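Long-range contacts in putative lipoprotein (Bacteroides ovatus, PDB 3OQQ), which is of unknown function but is a putative extracellular lipoprotein that binds calcium ions on a framework of antiparallel beta sheets: residues R183-I188 and D283-T288; M130-W135 and D144-D149; P252-L257 and T270-T275. All blocks are in the same frame, centred on the assembly; numbering follows the deposited sequence.

Contacts 1 and 2 are buried neighbours that share a calcium ion and one of its waters: the carbonyl of Gly186 in 183-188 and the acidic loop 144-149 coordinate the same metal, and the two contacts also touch directly. Their chemistry differs, since contact 2 gathers carboxylates round two calcium ions, whereas contact 1 joins a strand end to a loop through backbone bonds and apolar side chains. Contact 3, partly buried, contains no metal and pairs two strands of the six-stranded antiparallel sheet. It is nested in the chain between 183-188 and 283-288, and Leu274 packs on Val185, while contacts 2 and 3 do not touch.

Contact 1. Residues R183-I188 and D283-T288; sequences RAVGGI and DMFQVT. With CA (calcium ion), chain B.
Val185 and Phe285 face each other as a single antiparallel bridge, a hydrogen-bonded pair that fastens the loop 283-288 to the end of strand 173-184, where Arg183 and Ala184 form a classic beta bulge against Val151. Val185 N donates to Phe285 O at 2.9 Å, and the return bond runs from Phe285 N to Val185 O at 3.1 Å. The Phe285 ring, its CG anti to the backbone N (chi1 -174°), turns its edge to Val185 N, while CG of its neighbour Gln286 lies over the centre of one face. Gln286 CB and CG rest against Arg183 O, and its amide leads away to Arg293. One residue before Phe285, the flexible, unbranched Met284, a selenomethionine, is extended at chi2 (163°) and lays its selenium against the peptide joining Gly186 to Gly187, with SE 3.6 Å from Gly186 C. Small residues suit this buried interface: Ala184 CB fits 3.8 Å from Val287 CG1, and a side chain at Gly186 would collide with the calcium ion. That metal is bound by Gly186 O at 2.4 Å, while Val287 CG1 approaches Gly186 CA to 3.6 Å.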
ATOM      1  N   ARG A 183     -11.672  -2.731   2.304  1.00 15.55           N
ATOM      2  CA  ARG A 183     -12.329  -3.801   1.592  1.00 15.73           C
ATOM      3  C   ARG A 183     -13.212  -4.608   2.554  1.00 19.43           C
ATOM      4  O   ARG A 183     -14.321  -4.967   2.187  1.00 19.94           O
ATOM      5  CB  ARG A 183     -11.265  -4.646   0.853  1.00 16.00           C
ATOM      6  CG  ARG A 183     -11.469  -6.118   0.862  1.00 35.21           C
ATOM      7  CD  ARG A 183     -11.391  -6.735  -0.502  1.00 38.35           C
ATOM      8  NE  ARG A 183     -10.145  -6.564  -1.263  1.00 31.80           N
ATOM      9  CZ  ARG A 183      -9.190  -7.487  -1.375  1.00 44.70           C
ATOM     10  NH1 ARG A 183      -9.275  -8.633  -0.687  1.00 23.51           N
ATOM     11  NH2 ARG A 183      -8.150  -7.282  -2.181  1.00 20.39           N
ATOM     12  N   ALA A 184     -12.746  -4.886   3.773  1.00 15.12           N
ATOM     13  CA  ALA A 184     -13.528  -5.669   4.735  1.00 14.08           C
ATOM     14  C   ALA A 184     -13.039  -5.443   6.155  1.00 17.09           C
ATOM     15  O   ALA A 184     -11.861  -5.129   6.355  1.00 15.54           O
ATOM     16  CB  ALA A 184     -13.428  -7.169   4.402  1.00 14.05           C
ATOM     17  N   VAL A 185     -13.927  -5.730   7.141  1.00 14.09           N
ATOM     18  CA  VAL A 185     -13.609  -5.691   8.567  1.00 14.95           C
ATOM     19  C   VAL A 185     -14.209  -6.970   9.183  1.00 19.73           C
ATOM     20  O   VAL A 185     -15.380  -6.999   9.540  1.00 19.94           O
ATOM     21  CB  VAL A 185     -14.039  -4.388   9.298  1.00 18.26           C
ATOM     22  CG1 VAL A 185     -13.555  -4.385  10.747  1.00 17.94           C
ATOM     23  CG2 VAL A 185     -13.529  -3.143   8.572  1.00 17.51           C
ATOM     24  N   GLY A 186     -13.403  -8.031   9.228  1.00 17.64           N
ATOM     25  CA  GLY A 186     -13.813  -9.325   9.767  1.00 18.39           C
ATOM     26  C   GLY A 186     -13.597  -9.446  11.258  1.00 22.16           C
ATOM     27  O   GLY A 186     -13.190 -10.487  11.748  1.00 19.43           O
ATOM     28  N   GLY A 187     -13.841  -8.373  11.981  1.00 21.11           N
ATOM     29  CA  GLY A 187     -13.654  -8.387  13.427  1.00 20.22           C
ATOM     30  C   GLY A 187     -14.644  -7.464  14.067  1.00 23.28           C
ATOM     31  O   GLY A 187     -15.079  -6.516  13.417  1.00 22.05           O
ATOM     32  N   ILE A 188     -14.948  -7.720  15.353  1.00 23.69           N
ATOM     33  CA  ILE A 188     -15.898  -6.941  16.149  0.50 24.64           C
ATOM     34  C   ILE A 188     -15.221  -5.684  16.694  1.00 27.73           C
ATOM     35  O   ILE A 188     -15.849  -4.619  16.728  1.00 28.31           O
ATOM     36  CB  ILE A 188     -16.469  -7.841  17.301  0.50 28.86           C
ATOM     37  CG1 ILE A 188     -17.369  -8.953  16.734  0.50 29.90           C
ATOM     38  CG2 ILE A 188     -17.225  -7.044  18.364  0.50 29.73           C
ATOM     39  CD1 ILE A 188     -17.260 -10.286  17.486  0.50 38.50           C
ATOM     40  N   ASP A 283     -22.506 -10.644  11.585  1.00 26.50           N
ATOM     41  CA  ASP A 283     -22.122 -10.609  10.179  1.00 24.07           C
ATOM     42  C   ASP A 283     -20.820  -9.925   9.958  1.00 26.61           C
ATOM     43  O   ASP A 283     -20.079 -10.310   9.051  1.00 26.84           O
ATOM     44  CB  ASP A 283     -23.198  -9.872   9.369  1.00 24.67           C
ATOM     45  CG  ASP A 283     -24.547 -10.524   9.459  1.00 29.93           C
ATOM     46  OD1 ASP A 283     -24.604 -11.697   9.858  1.00 29.25           O
ATOM     47  OD2 ASP A 283     -25.547  -9.862   9.117  1.00 33.37           O
HETATM   48  N   MSE A 284     -20.589  -8.819  10.686  1.00 21.28           N
HETATM   49  CA  MSE A 284     -19.410  -7.975  10.481  1.00 18.14           C
HETATM   50  C   MSE A 284     -19.449  -7.384   9.047  1.00 20.57           C
HETATM   51  O   MSE A 284     -20.548  -7.233   8.502  1.00 20.21           O
HETATM   52  CB  MSE A 284     -18.107  -8.725  10.829  1.00 19.49           C
HETATM   53  CG  MSE A 284     -17.993  -9.006  12.358  1.00 24.61           C
HETATM   54 SE   MSE A 284     -16.692 -10.376  12.768  0.75 29.08          SE
HETATM   55  CE  MSE A 284     -17.836 -11.828  12.682  1.00 27.53           C
ATOM     56  N   PHE A 285     -18.292  -7.033   8.440  1.00 18.83           N
ATOM     57  CA  PHE A 285     -18.290  -6.289   7.186  1.00 18.48           C
ATOM     58  C   PHE A 285     -17.547  -6.954   6.019  1.00 21.48           C
ATOM     59  O   PHE A 285     -16.313  -6.989   6.009  1.00 20.46           O
ATOM     60  CB  PHE A 285     -17.696  -4.869   7.441  1.00 19.30           C
ATOM     61  CG  PHE A 285     -17.774  -3.928   6.250  1.00 19.57           C
ATOM     62  CD1 PHE A 285     -19.006  -3.514   5.747  1.00 19.53           C
ATOM     63  CD2 PHE A 285     -16.619  -3.440   5.653  1.00 19.52           C
ATOM     64  CE1 PHE A 285     -19.076  -2.666   4.655  1.00 20.17           C
ATOM     65  CE2 PHE A 285     -16.692  -2.565   4.569  1.00 21.79           C
ATOM     66  CZ  PHE A 285     -17.920  -2.188   4.072  1.00 19.61           C
ATOM     67  N   GLN A 286     -18.324  -7.336   4.958  1.00 18.22           N
ATOM     68  CA  GLN A 286     -17.838  -7.949   3.710  1.00 14.81           C
ATOM     69  C   GLN A 286     -17.062  -9.254   3.976  1.00 18.90           C
ATOM     70  O   GLN A 286     -16.089  -9.514   3.278  1.00 18.71           O
ATOM     71  CB  GLN A 286     -16.968  -6.947   2.906  1.00 14.97           C
ATOM     72  CG  GLN A 286     -17.650  -5.576   2.583  1.00 19.59           C
ATOM     73  CD  GLN A 286     -18.934  -5.721   1.764  1.00 32.59           C
ATOM     74  OE1 GLN A 286     -19.922  -6.303   2.198  1.00 22.47           O
ATOM     75  NE2 GLN A 286     -18.975  -5.160   0.576  1.00 22.29           N
ATOM     76  N   VAL A 287     -17.475 -10.066   4.984  1.00 16.30           N
ATOM     77  CA  VAL A 287     -16.769 -11.329   5.334  1.00 15.42           C
ATOM     78  C   VAL A 287     -17.722 -12.560   5.493  1.00 19.03           C
ATOM     79  O   VAL A 287     -17.263 -13.714   5.564  1.00 17.53           O
ATOM     80  CB  VAL A 287     -15.870 -11.171   6.614  1.00 17.53           C
ATOM     81  CG1 VAL A 287     -14.777 -10.135   6.405  1.00 16.62           C
ATOM     82  CG2 VAL A 287     -16.680 -10.872   7.891  1.00 17.80           C
ATOM     83  N   THR A 288     -19.021 -12.328   5.629  1.00 18.26           N
ATOM     84  CA  THR A 288     -19.920 -13.452   5.904  1.00 18.80           C
ATOM     85  C   THR A 288     -20.724 -13.795   4.655  1.00 23.16           C
ATOM     86  O   THR A 288     -21.413 -12.930   4.100  1.00 22.50           O
ATOM     87  CB  THR A 288     -20.828 -13.153   7.141  1.00 25.28           C
ATOM     88  OG1 THR A 288     -20.025 -12.854   8.303  1.00 23.04           O
ATOM     89  CG2 THR A 288     -21.769 -14.301   7.468  1.00 22.13           C
TER
HETATM   90 CA    CA B 457     -12.236 -12.506  10.997  1.00 21.67          CA
HETATM   91  O   HOH W   1     -11.428 -13.336  13.407  1.00 18.14           O

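Contact 2. Residues M130-W135 and D144-D149; sequences MFEDGW and DEDFND. With CA (calcium ion), chain C; CA (calcium ion), chain B.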
HETATM    1  N   MSE A 130      -3.692  -7.351   4.903  1.00 16.35           N
HETATM    2  CA  MSE A 130      -4.595  -8.221   5.644  1.00 14.77           C
HETATM    3  C   MSE A 130      -4.096  -8.399   7.031  1.00 19.53           C
HETATM    4  O   MSE A 130      -3.011  -8.921   7.215  1.00 19.42           O
HETATM    5  CB  MSE A 130      -4.749  -9.573   4.935  1.00 15.02           C
HETATM    6  CG  MSE A 130      -5.414  -9.434   3.594  1.00 18.51           C
HETATM    7 SE   MSE A 130      -5.914 -11.166   2.910  0.75 23.25          SE
HETATM    8  CE  MSE A 130      -6.374 -10.583   1.136  1.00 19.53           C
ATOM      9  N   PHE A 131      -4.919  -8.013   8.019  1.00 17.23           N
ATOM     10  CA  PHE A 131      -4.532  -8.091   9.422  1.00 15.82           C
ATOM     11  C   PHE A 131      -5.401  -8.995  10.238  1.00 20.58           C
ATOM     12  O   PHE A 131      -6.590  -9.122   9.970  1.00 19.98           O
ATOM     13  CB  PHE A 131      -4.614  -6.694  10.060  1.00 15.54           C
ATOM     14  CG  PHE A 131      -3.327  -5.946  10.044  1.00 16.60           C
ATOM     15  CD1 PHE A 131      -2.309  -6.258  10.948  1.00 19.63           C
ATOM     16  CD2 PHE A 131      -3.127  -4.898   9.152  1.00 17.08           C
ATOM     17  CE1 PHE A 131      -1.114  -5.540  10.944  1.00 19.73           C
ATOM     18  CE2 PHE A 131      -1.910  -4.205   9.131  1.00 18.69           C
ATOM     19  CZ  PHE A 131      -0.922  -4.523  10.030  1.00 16.71           C
ATOM     20  N   GLU A 132      -4.790  -9.570  11.288  1.00 18.46           N
ATOM     21  CA  GLU A 132      -5.387 -10.303  12.403  1.00 17.62           C
ATOM     22  C   GLU A 132      -5.478  -9.284  13.544  1.00 22.15           C
ATOM     23  O   GLU A 132      -4.569  -8.473  13.699  1.00 21.38           O
ATOM     24  CB  GLU A 132      -4.558 -11.547  12.777  1.00 18.84           C
ATOM     25  CG  GLU A 132      -5.072 -12.827  12.118  1.00 13.68           C
ATOM     26  CD  GLU A 132      -6.523 -13.132  12.443  1.00 27.61           C
ATOM     27  OE1 GLU A 132      -6.815 -13.353  13.638  1.00 23.18           O
ATOM     28  OE2 GLU A 132      -7.373 -13.127  11.521  1.00 19.49           O
ATOM     29  N   ASP A 133      -6.559  -9.291  14.313  1.00 21.29           N
ATOM     30  CA  ASP A 133      -6.781  -8.296  15.358  1.00 21.96           C
ATOM     31  C   ASP A 133      -6.493  -8.769  16.780  1.00 27.86           C
ATOM     32  O   ASP A 133      -6.758  -8.029  17.723  1.00 30.41           O
ATOM     33  CB  ASP A 133      -8.248  -7.813  15.294  1.00 22.72           C
ATOM     34  CG  ASP A 133      -9.319  -8.893  15.435  1.00 31.82           C
ATOM     35  OD1 ASP A 133      -9.014  -9.982  15.988  1.00 30.84           O
ATOM     36  OD2 ASP A 133     -10.440  -8.679  14.932  1.00 36.35           O
ATOM     37  N   GLY A 134      -6.027  -9.995  16.938  1.00 24.35           N
ATOM     38  CA  GLY A 134      -5.877 -10.614  18.249  1.00 22.68           C
ATOM     39  C   GLY A 134      -4.581 -10.439  18.999  1.00 26.68           C
ATOM     40  O   GLY A 134      -4.526 -10.843  20.166  1.00 27.84           O
ATOM     41  N   TRP A 135      -3.528  -9.863  18.361  1.00 20.81           N
ATOM     42  CA  TRP A 135      -2.223  -9.635  18.999  1.00 21.82           C
ATOM     43  C   TRP A 135      -2.409  -9.129  20.449  1.00 27.96           C
ATOM     44  O   TRP A 135      -3.212  -8.223  20.648  1.00 27.30           O
ATOM     45  CB  TRP A 135      -1.371  -8.626  18.169  1.00 20.32           C
ATOM     46  CG  TRP A 135      -0.059  -8.282  18.803  1.00 21.77           C
ATOM     47  CD1 TRP A 135       1.077  -9.048  18.797  1.00 25.09           C
ATOM     48  CD2 TRP A 135       0.195  -7.192  19.707  1.00 21.76           C
ATOM     49  NE1 TRP A 135       2.048  -8.458  19.584  1.00 24.79           N
ATOM     50  CE2 TRP A 135       1.529  -7.320  20.153  1.00 26.41           C
ATOM     51  CE3 TRP A 135      -0.549  -6.068  20.113  1.00 23.40           C
ATOM     52  CZ2 TRP A 135       2.115  -6.392  21.031  1.00 26.73           C
ATOM     53  CZ3 TRP A 135       0.028  -5.156  20.990  1.00 25.24           C
ATOM     54  CH2 TRP A 135       1.344  -5.319  21.437  1.00 26.32           C
ATOM     55  N   ASP A 144      -4.019 -20.629  10.664  1.00 23.76           N
ATOM     56  CA  ASP A 144      -5.352 -21.187  10.861  1.00 22.90           C
ATOM     57  C   ASP A 144      -6.323 -20.019  11.198  1.00 26.49           C
ATOM     58  O   ASP A 144      -7.541 -20.200  11.240  1.00 26.07           O
ATOM     59  CB  ASP A 144      -5.357 -22.271  11.955  1.00 25.11           C
ATOM     60  CG  ASP A 144      -5.189 -23.685  11.415  1.00 36.69           C
ATOM     61  OD1 ASP A 144      -5.461 -23.904  10.214  1.00 37.44           O
ATOM     62  OD2 ASP A 144      -4.855 -24.577  12.201  1.00 42.08           O
ATOM     63  N   GLU A 145      -5.761 -18.810  11.426  1.00 21.78           N
ATOM     64  CA  GLU A 145      -6.529 -17.565  11.600  1.00 21.01           C
ATOM     65  C   GLU A 145      -7.093 -17.206  10.236  1.00 23.32           C
ATOM     66  O   GLU A 145      -6.558 -17.697   9.237  1.00 22.72           O
ATOM     67  CB  GLU A 145      -5.640 -16.412  12.152  1.00 21.81           C
ATOM     68  CG  GLU A 145      -5.001 -16.658  13.519  1.00 27.23           C
ATOM     69  CD  GLU A 145      -5.887 -16.773  14.745  1.00 41.06           C
ATOM     70  OE1 GLU A 145      -7.126 -16.866  14.602  1.00 28.71           O
ATOM     71  OE2 GLU A 145      -5.325 -16.813  15.862  1.00 30.88           O
ATOM     72  N   ASP A 146      -8.159 -16.375  10.167  1.00 20.16           N
ATOM     73  CA  ASP A 146      -8.774 -16.060   8.879  1.00 19.36           C
ATOM     74  C   ASP A 146      -8.108 -14.872   8.122  1.00 22.53           C
ATOM     75  O   ASP A 146      -8.320 -14.738   6.907  1.00 22.69           O
ATOM     76  CB  ASP A 146     -10.311 -15.860   9.002  1.00 20.71           C
ATOM     77  CG  ASP A 146     -10.864 -14.823   9.979  1.00 22.34           C
ATOM     78  OD1 ASP A 146     -10.065 -14.064  10.575  1.00 19.36           O
ATOM     79  OD2 ASP A 146     -12.093 -14.769  10.141  1.00 24.21           O
ATOM     80  N   PHE A 147      -7.316 -14.036   8.817  1.00 18.50           N
ATOM     81  CA  PHE A 147      -6.600 -12.876   8.247  1.00 18.18           C
ATOM     82  C   PHE A 147      -7.524 -11.925   7.467  1.00 21.35           C
ATOM     83  O   PHE A 147      -7.110 -11.367   6.451  1.00 21.16           O
ATOM     84  CB  PHE A 147      -5.401 -13.298   7.369  1.00 18.37           C
ATOM     85  CG  PHE A 147      -4.169 -13.563   8.205  1.00 18.79           C
ATOM     86  CD1 PHE A 147      -3.966 -14.812   8.803  1.00 19.81           C
ATOM     87  CD2 PHE A 147      -3.237 -12.551   8.442  1.00 18.30           C
ATOM     88  CE1 PHE A 147      -2.846 -15.046   9.614  1.00 21.25           C
ATOM     89  CE2 PHE A 147      -2.115 -12.784   9.249  1.00 20.99           C
ATOM     90  CZ  PHE A 147      -1.933 -14.025   9.837  1.00 19.90           C
ATOM     91  N   ASN A 148      -8.744 -11.702   7.960  1.00 17.94           N
ATOM     92  CA  ASN A 148      -9.642 -10.766   7.266  1.00 17.59           C
ATOM     93  C   ASN A 148     -10.184  -9.722   8.245  1.00 20.84           C
ATOM     94  O   ASN A 148     -11.128  -9.012   7.916  1.00 18.83           O
ATOM     95  CB  ASN A 148     -10.783 -11.515   6.572  1.00 14.92           C
ATOM     96  CG  ASN A 148     -11.697 -12.156   7.581  1.00 28.59           C
ATOM     97  OD1 ASN A 148     -11.545 -11.933   8.779  1.00 16.60           O
ATOM     98  ND2 ASN A 148     -12.675 -12.919   7.135  1.00 13.75           N
ATOM     99  N   ASP A 149      -9.614  -9.665   9.468  1.00 18.59           N
ATOM    100  CA  ASP A 149     -10.076  -8.763  10.544  1.00 17.94           C
ATOM    101  C   ASP A 149     -10.084  -7.318  10.104  1.00 18.71           C
ATOM    102  O   ASP A 149     -11.012  -6.582  10.461  1.00 17.49           O
ATOM    103  CB  ASP A 149      -9.272  -8.985  11.816  1.00 19.86           C
ATOM    104  CG  ASP A 149      -9.383 -10.450  12.248  1.00 25.92           C
ATOM    105  OD1 ASP A 149     -10.242 -11.189  11.671  1.00 23.90           O
ATOM    106  OD2 ASP A 149      -8.606 -10.867  13.122  1.00 24.56           O
TER
HETATM  107 CA    CA C 458      -9.147 -13.309  12.804  1.00 20.66          CA
HETATM  108 CA    CA B 457     -12.236 -12.506  10.997  1.00 21.67          CA
HETATM  109  O   HOH W   2      -9.317 -12.959  15.154  1.00 21.04           O
HETATM  110  O   HOH W   3      -9.011 -15.708  13.077  1.00 17.06           O
HETATM  111  O   HOH W   1     -11.428 -13.336  13.407  1.00 18.14           O
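A two-calcium site is built where Glu132 meets Asp146 and Asp149. Glu132 grips one ion with both oxygens, OE2 at 2.2 Å, and Asp149 also offers it both carboxylate oxygens, the two carboxylate planes turned 63° apart. Asp146 OD1 and Asp149 OD1 each bridge to the second calcium, which Gly186 and Glu397 help complete. The positive ions probably offset the repulsion among these crowded acids, and aspartate, being short, suits a bridging place close to the backbone. The site lies in the connection between the antiparallel strands 122-131 and 150-161, and backbone amides steady its ligands. Phe147 N donates to Glu132 OE2 at 2.9 Å, on the anti side and out of the carboxylate plane; Asp133 N meets the anti lone pair of Asp149 OD2 at 2.8 Å. Glu132 CG sits squarely over the centre of the Phe147 ring, 3.8 Å from the centroid, a CH-pi contact, and a bend at chi2 (-57°) turns CD toward the ion. An alanine in place of Phe147 would probably open a gap beneath Glu132 CG and leave this ligand freer to shift. The ring's edge faces Met130 O, and Met130 CB lies 3.3 Å from Phe147 O.

Contact 3. Residues P252-L257 and T270-T275; sequences PRFAIL and TLDGLT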
ATOM      1  N   PRO A 252     -26.407   6.622  11.120  1.00 27.07           N
ATOM      2  CA  PRO A 252     -25.283   7.172  10.354  1.00 25.55           C
ATOM      3  C   PRO A 252     -23.966   6.465  10.666  1.00 26.50           C
ATOM      4  O   PRO A 252     -23.819   5.819  11.708  1.00 24.92           O
ATOM      5  CB  PRO A 252     -25.244   8.641  10.777  1.00 27.60           C
ATOM      6  CG  PRO A 252     -25.838   8.672  12.109  1.00 32.73           C
ATOM      7  CD  PRO A 252     -26.869   7.573  12.152  1.00 28.81           C
ATOM      8  N   ARG A 253     -23.001   6.607   9.747  1.00 20.61           N
ATOM      9  CA  ARG A 253     -21.688   6.010   9.902  1.00 18.51           C
ATOM     10  C   ARG A 253     -20.691   7.141  10.034  1.00 23.48           C
ATOM     11  O   ARG A 253     -21.085   8.309   9.882  1.00 21.40           O
ATOM     12  CB  ARG A 253     -21.390   5.061   8.721  1.00 15.79           C
ATOM     13  CG  ARG A 253     -22.548   4.066   8.455  1.00 21.08           C
ATOM     14  CD  ARG A 253     -22.209   3.165   7.292  1.00 19.55           C
ATOM     15  NE  ARG A 253     -23.318   2.311   6.870  1.00 31.80           N
ATOM     16  CZ  ARG A 253     -23.602   1.120   7.392  1.00 33.09           C
ATOM     17  NH1 ARG A 253     -22.938   0.675   8.449  1.00 19.72           N
ATOM     18  NH2 ARG A 253     -24.590   0.389   6.892  1.00 18.76           N
ATOM     19  N   PHE A 254     -19.424   6.833  10.409  1.00 20.54           N
ATOM     20  CA  PHE A 254     -18.422   7.882  10.547  1.00 19.73           C
ATOM     21  C   PHE A 254     -17.058   7.465  10.016  1.00 24.01           C
ATOM     22  O   PHE A 254     -16.714   6.277   9.989  1.00 24.19           O
ATOM     23  CB  PHE A 254     -18.304   8.361  11.995  1.00 21.88           C
ATOM     24  CG  PHE A 254     -17.523   7.500  12.959  1.00 22.97           C
ATOM     25  CD1 PHE A 254     -18.110   6.379  13.552  1.00 25.88           C
ATOM     26  CD2 PHE A 254     -16.232   7.849  13.336  1.00 23.73           C
ATOM     27  CE1 PHE A 254     -17.411   5.617  14.490  1.00 25.42           C
ATOM     28  CE2 PHE A 254     -15.528   7.077  14.265  1.00 26.29           C
ATOM     29  CZ  PHE A 254     -16.120   5.959  14.825  1.00 24.51           C
ATOM     30  N   ALA A 255     -16.272   8.454   9.599  1.00 20.55           N
ATOM     31  CA  ALA A 255     -14.889   8.220   9.153  1.00 19.49           C
ATOM     32  C   ALA A 255     -14.076   9.424   9.560  1.00 21.84           C
ATOM     33  O   ALA A 255     -14.589  10.540   9.502  1.00 20.14           O
ATOM     34  CB  ALA A 255     -14.833   7.990   7.646  1.00 19.51           C
ATOM     35  N   ILE A 256     -12.873   9.202  10.090  1.00 18.43           N
ATOM     36  CA  ILE A 256     -11.967  10.283  10.523  1.00 17.89           C
ATOM     37  C   ILE A 256     -10.585  10.003   9.936  1.00 19.95           C
ATOM     38  O   ILE A 256      -9.979   8.981  10.267  1.00 17.65           O
ATOM     39  CB  ILE A 256     -11.887  10.471  12.068  1.00 21.13           C
ATOM     40  CG1 ILE A 256     -13.281  10.557  12.746  1.00 22.39           C
ATOM     41  CG2 ILE A 256     -10.995  11.676  12.422  1.00 19.22           C
ATOM     42  CD1 ILE A 256     -13.265  10.307  14.278  1.00 30.20           C
ATOM     43  N   LEU A 257     -10.082  10.923   9.103  1.00 16.22           N
ATOM     44  CA  LEU A 257      -8.766  10.783   8.495  1.00 15.09           C
ATOM     45  C   LEU A 257      -7.828  11.814   9.096  1.00 20.30           C
ATOM     46  O   LEU A 257      -8.072  13.013   8.994  1.00 19.76           O
ATOM     47  CB  LEU A 257      -8.848  10.928   6.966  1.00 14.73           C
ATOM     48  CG  LEU A 257      -7.547  11.031   6.175  1.00 16.41           C
ATOM     49  CD1 LEU A 257      -6.664   9.785   6.362  1.00 13.44           C
ATOM     50  CD2 LEU A 257      -7.854  11.275   4.745  1.00 19.37           C
ATOM     51  N   THR A 270      -3.975   7.925   9.735  1.00 20.48           N
ATOM     52  CA  THR A 270      -4.960   6.989  10.295  1.00 18.87           C
ATOM     53  C   THR A 270      -6.361   7.235   9.722  1.00 21.48           C
ATOM     54  O   THR A 270      -6.782   8.381   9.565  1.00 21.41           O
ATOM     55  CB  THR A 270      -5.014   7.038  11.820  1.00 16.58           C
ATOM     56  OG1 THR A 270      -5.326   8.361  12.218  1.00 19.94           O
ATOM     57  CG2 THR A 270      -3.717   6.566  12.486  1.00 15.51           C
ATOM     58  N   LEU A 271      -7.072   6.137   9.444  1.00 17.80           N
ATOM     59  CA  LEU A 271      -8.453   6.106   9.022  1.00 16.68           C
ATOM     60  C   LEU A 271      -9.245   5.434  10.126  1.00 21.86           C
ATOM     61  O   LEU A 271      -9.131   4.221  10.330  1.00 22.23           O
ATOM     62  CB  LEU A 271      -8.617   5.373   7.683  1.00 15.53           C
ATOM     63  CG  LEU A 271     -10.078   5.224   7.194  1.00 16.96           C
ATOM     64  CD1 LEU A 271     -10.763   6.610   6.999  1.00 15.56           C
ATOM     65  CD2 LEU A 271     -10.131   4.421   5.934  1.00 13.02           C
ATOM     66  N   ASP A 272      -9.991   6.245  10.882  1.00 16.76           N
ATOM     67  CA  ASP A 272     -10.810   5.807  12.022  1.00 15.01           C
ATOM     68  C   ASP A 272     -12.262   5.685  11.542  1.00 22.00           C
ATOM     69  O   ASP A 272     -12.590   6.245  10.488  1.00 21.08           O
ATOM     70  CB  ASP A 272     -10.633   6.843  13.134  1.00 15.62           C
ATOM     71  CG  ASP A 272     -11.119   6.521  14.540  1.00 22.96           C
ATOM     72  OD1 ASP A 272     -11.779   5.458  14.730  1.00 22.28           O
ATOM     73  OD2 ASP A 272     -10.873   7.329  15.431  1.00 23.63           O
ATOM     74  N   GLY A 273     -13.091   4.903  12.244  1.00 19.83           N
ATOM     75  CA  GLY A 273     -14.492   4.708  11.844  1.00 19.48           C
ATOM     76  C   GLY A 273     -14.870   3.339  11.318  1.00 22.03           C
ATOM     77  O   GLY A 273     -16.032   3.105  10.926  1.00 21.39           O
ATOM     78  N   LEU A 274     -13.877   2.410  11.297  1.00 16.93           N
ATOM     79  CA  LEU A 274     -14.049   1.043  10.820  1.00 16.56           C
ATOM     80  C   LEU A 274     -15.185   0.311  11.530  1.00 21.33           C
ATOM     81  O   LEU A 274     -15.855  -0.502  10.905  1.00 20.40           O
ATOM     82  CB  LEU A 274     -12.747   0.217  10.981  1.00 15.85           C
ATOM     83  CG  LEU A 274     -11.492   0.689  10.272  1.00 18.71           C
ATOM     84  CD1 LEU A 274     -10.376  -0.421  10.385  1.00 17.95           C
ATOM     85  CD2 LEU A 274     -11.794   1.072   8.805  1.00 18.96           C
ATOM     86  N   THR A 275     -15.397   0.590  12.827  1.00 19.51           N
ATOM     87  CA  THR A 275     -16.466  -0.055  13.607  1.00 20.61           C
ATOM     88  C   THR A 275     -17.895   0.277  13.056  1.00 24.59           C
ATOM     89  O   THR A 275     -18.845  -0.476  13.315  1.00 23.15           O
ATOM     90  CB  THR A 275     -16.319   0.357  15.082  1.00 27.57           C
ATOM     91  OG1 THR A 275     -16.918  -0.620  15.911  1.00 31.34           O
ATOM     92  CG2 THR A 275     -16.868   1.762  15.400  1.00 26.20           C
TER
HETATM   93  O   HOH W   4      -7.861   9.369  12.353  1.00 21.76           O
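Ile256 and Asp272 are joined by two backbone hydrogen bonds: Asp272 N to Ile256 O at 2.8 Å, almost straight at 179°, and Ile256 N to Asp272 O at 3.0 Å. A water also donates to Ile256 O and is hydrogen-bonded to Thr270 OG1, so a polar threonine suits this partly exposed position. The side chains of Ile256 and Asp272 run side by side in the same direction. The segments belong to the beta hairpin of strands 253-263 and 266-272 in the six-stranded antiparallel sheet. Next along it, Leu257 and Leu271 form a non-hydrogen-bonded pair whose apolar side chains turn to the opposite face and pack on Leu212 of strand 205-215; Ala255 CB, 4.3 Å from Leu271 CD1, also touches Leu212. Just past strand 266-272 the chain turns at Gly273, where a CB would clash with Phe254 O and Ala255 CA. Asp272 OD1 accepts a weak hydrogen bond from Gly273 N (2.9 Å), helping hold that turn. With CG between its backbone N and carbonyl carbon (chi1 78°), Phe254 swings its ring over this glycine: Gly273 CA sits 3.7 Å from the ring centroid in a CH-pi contact, offset toward the rim.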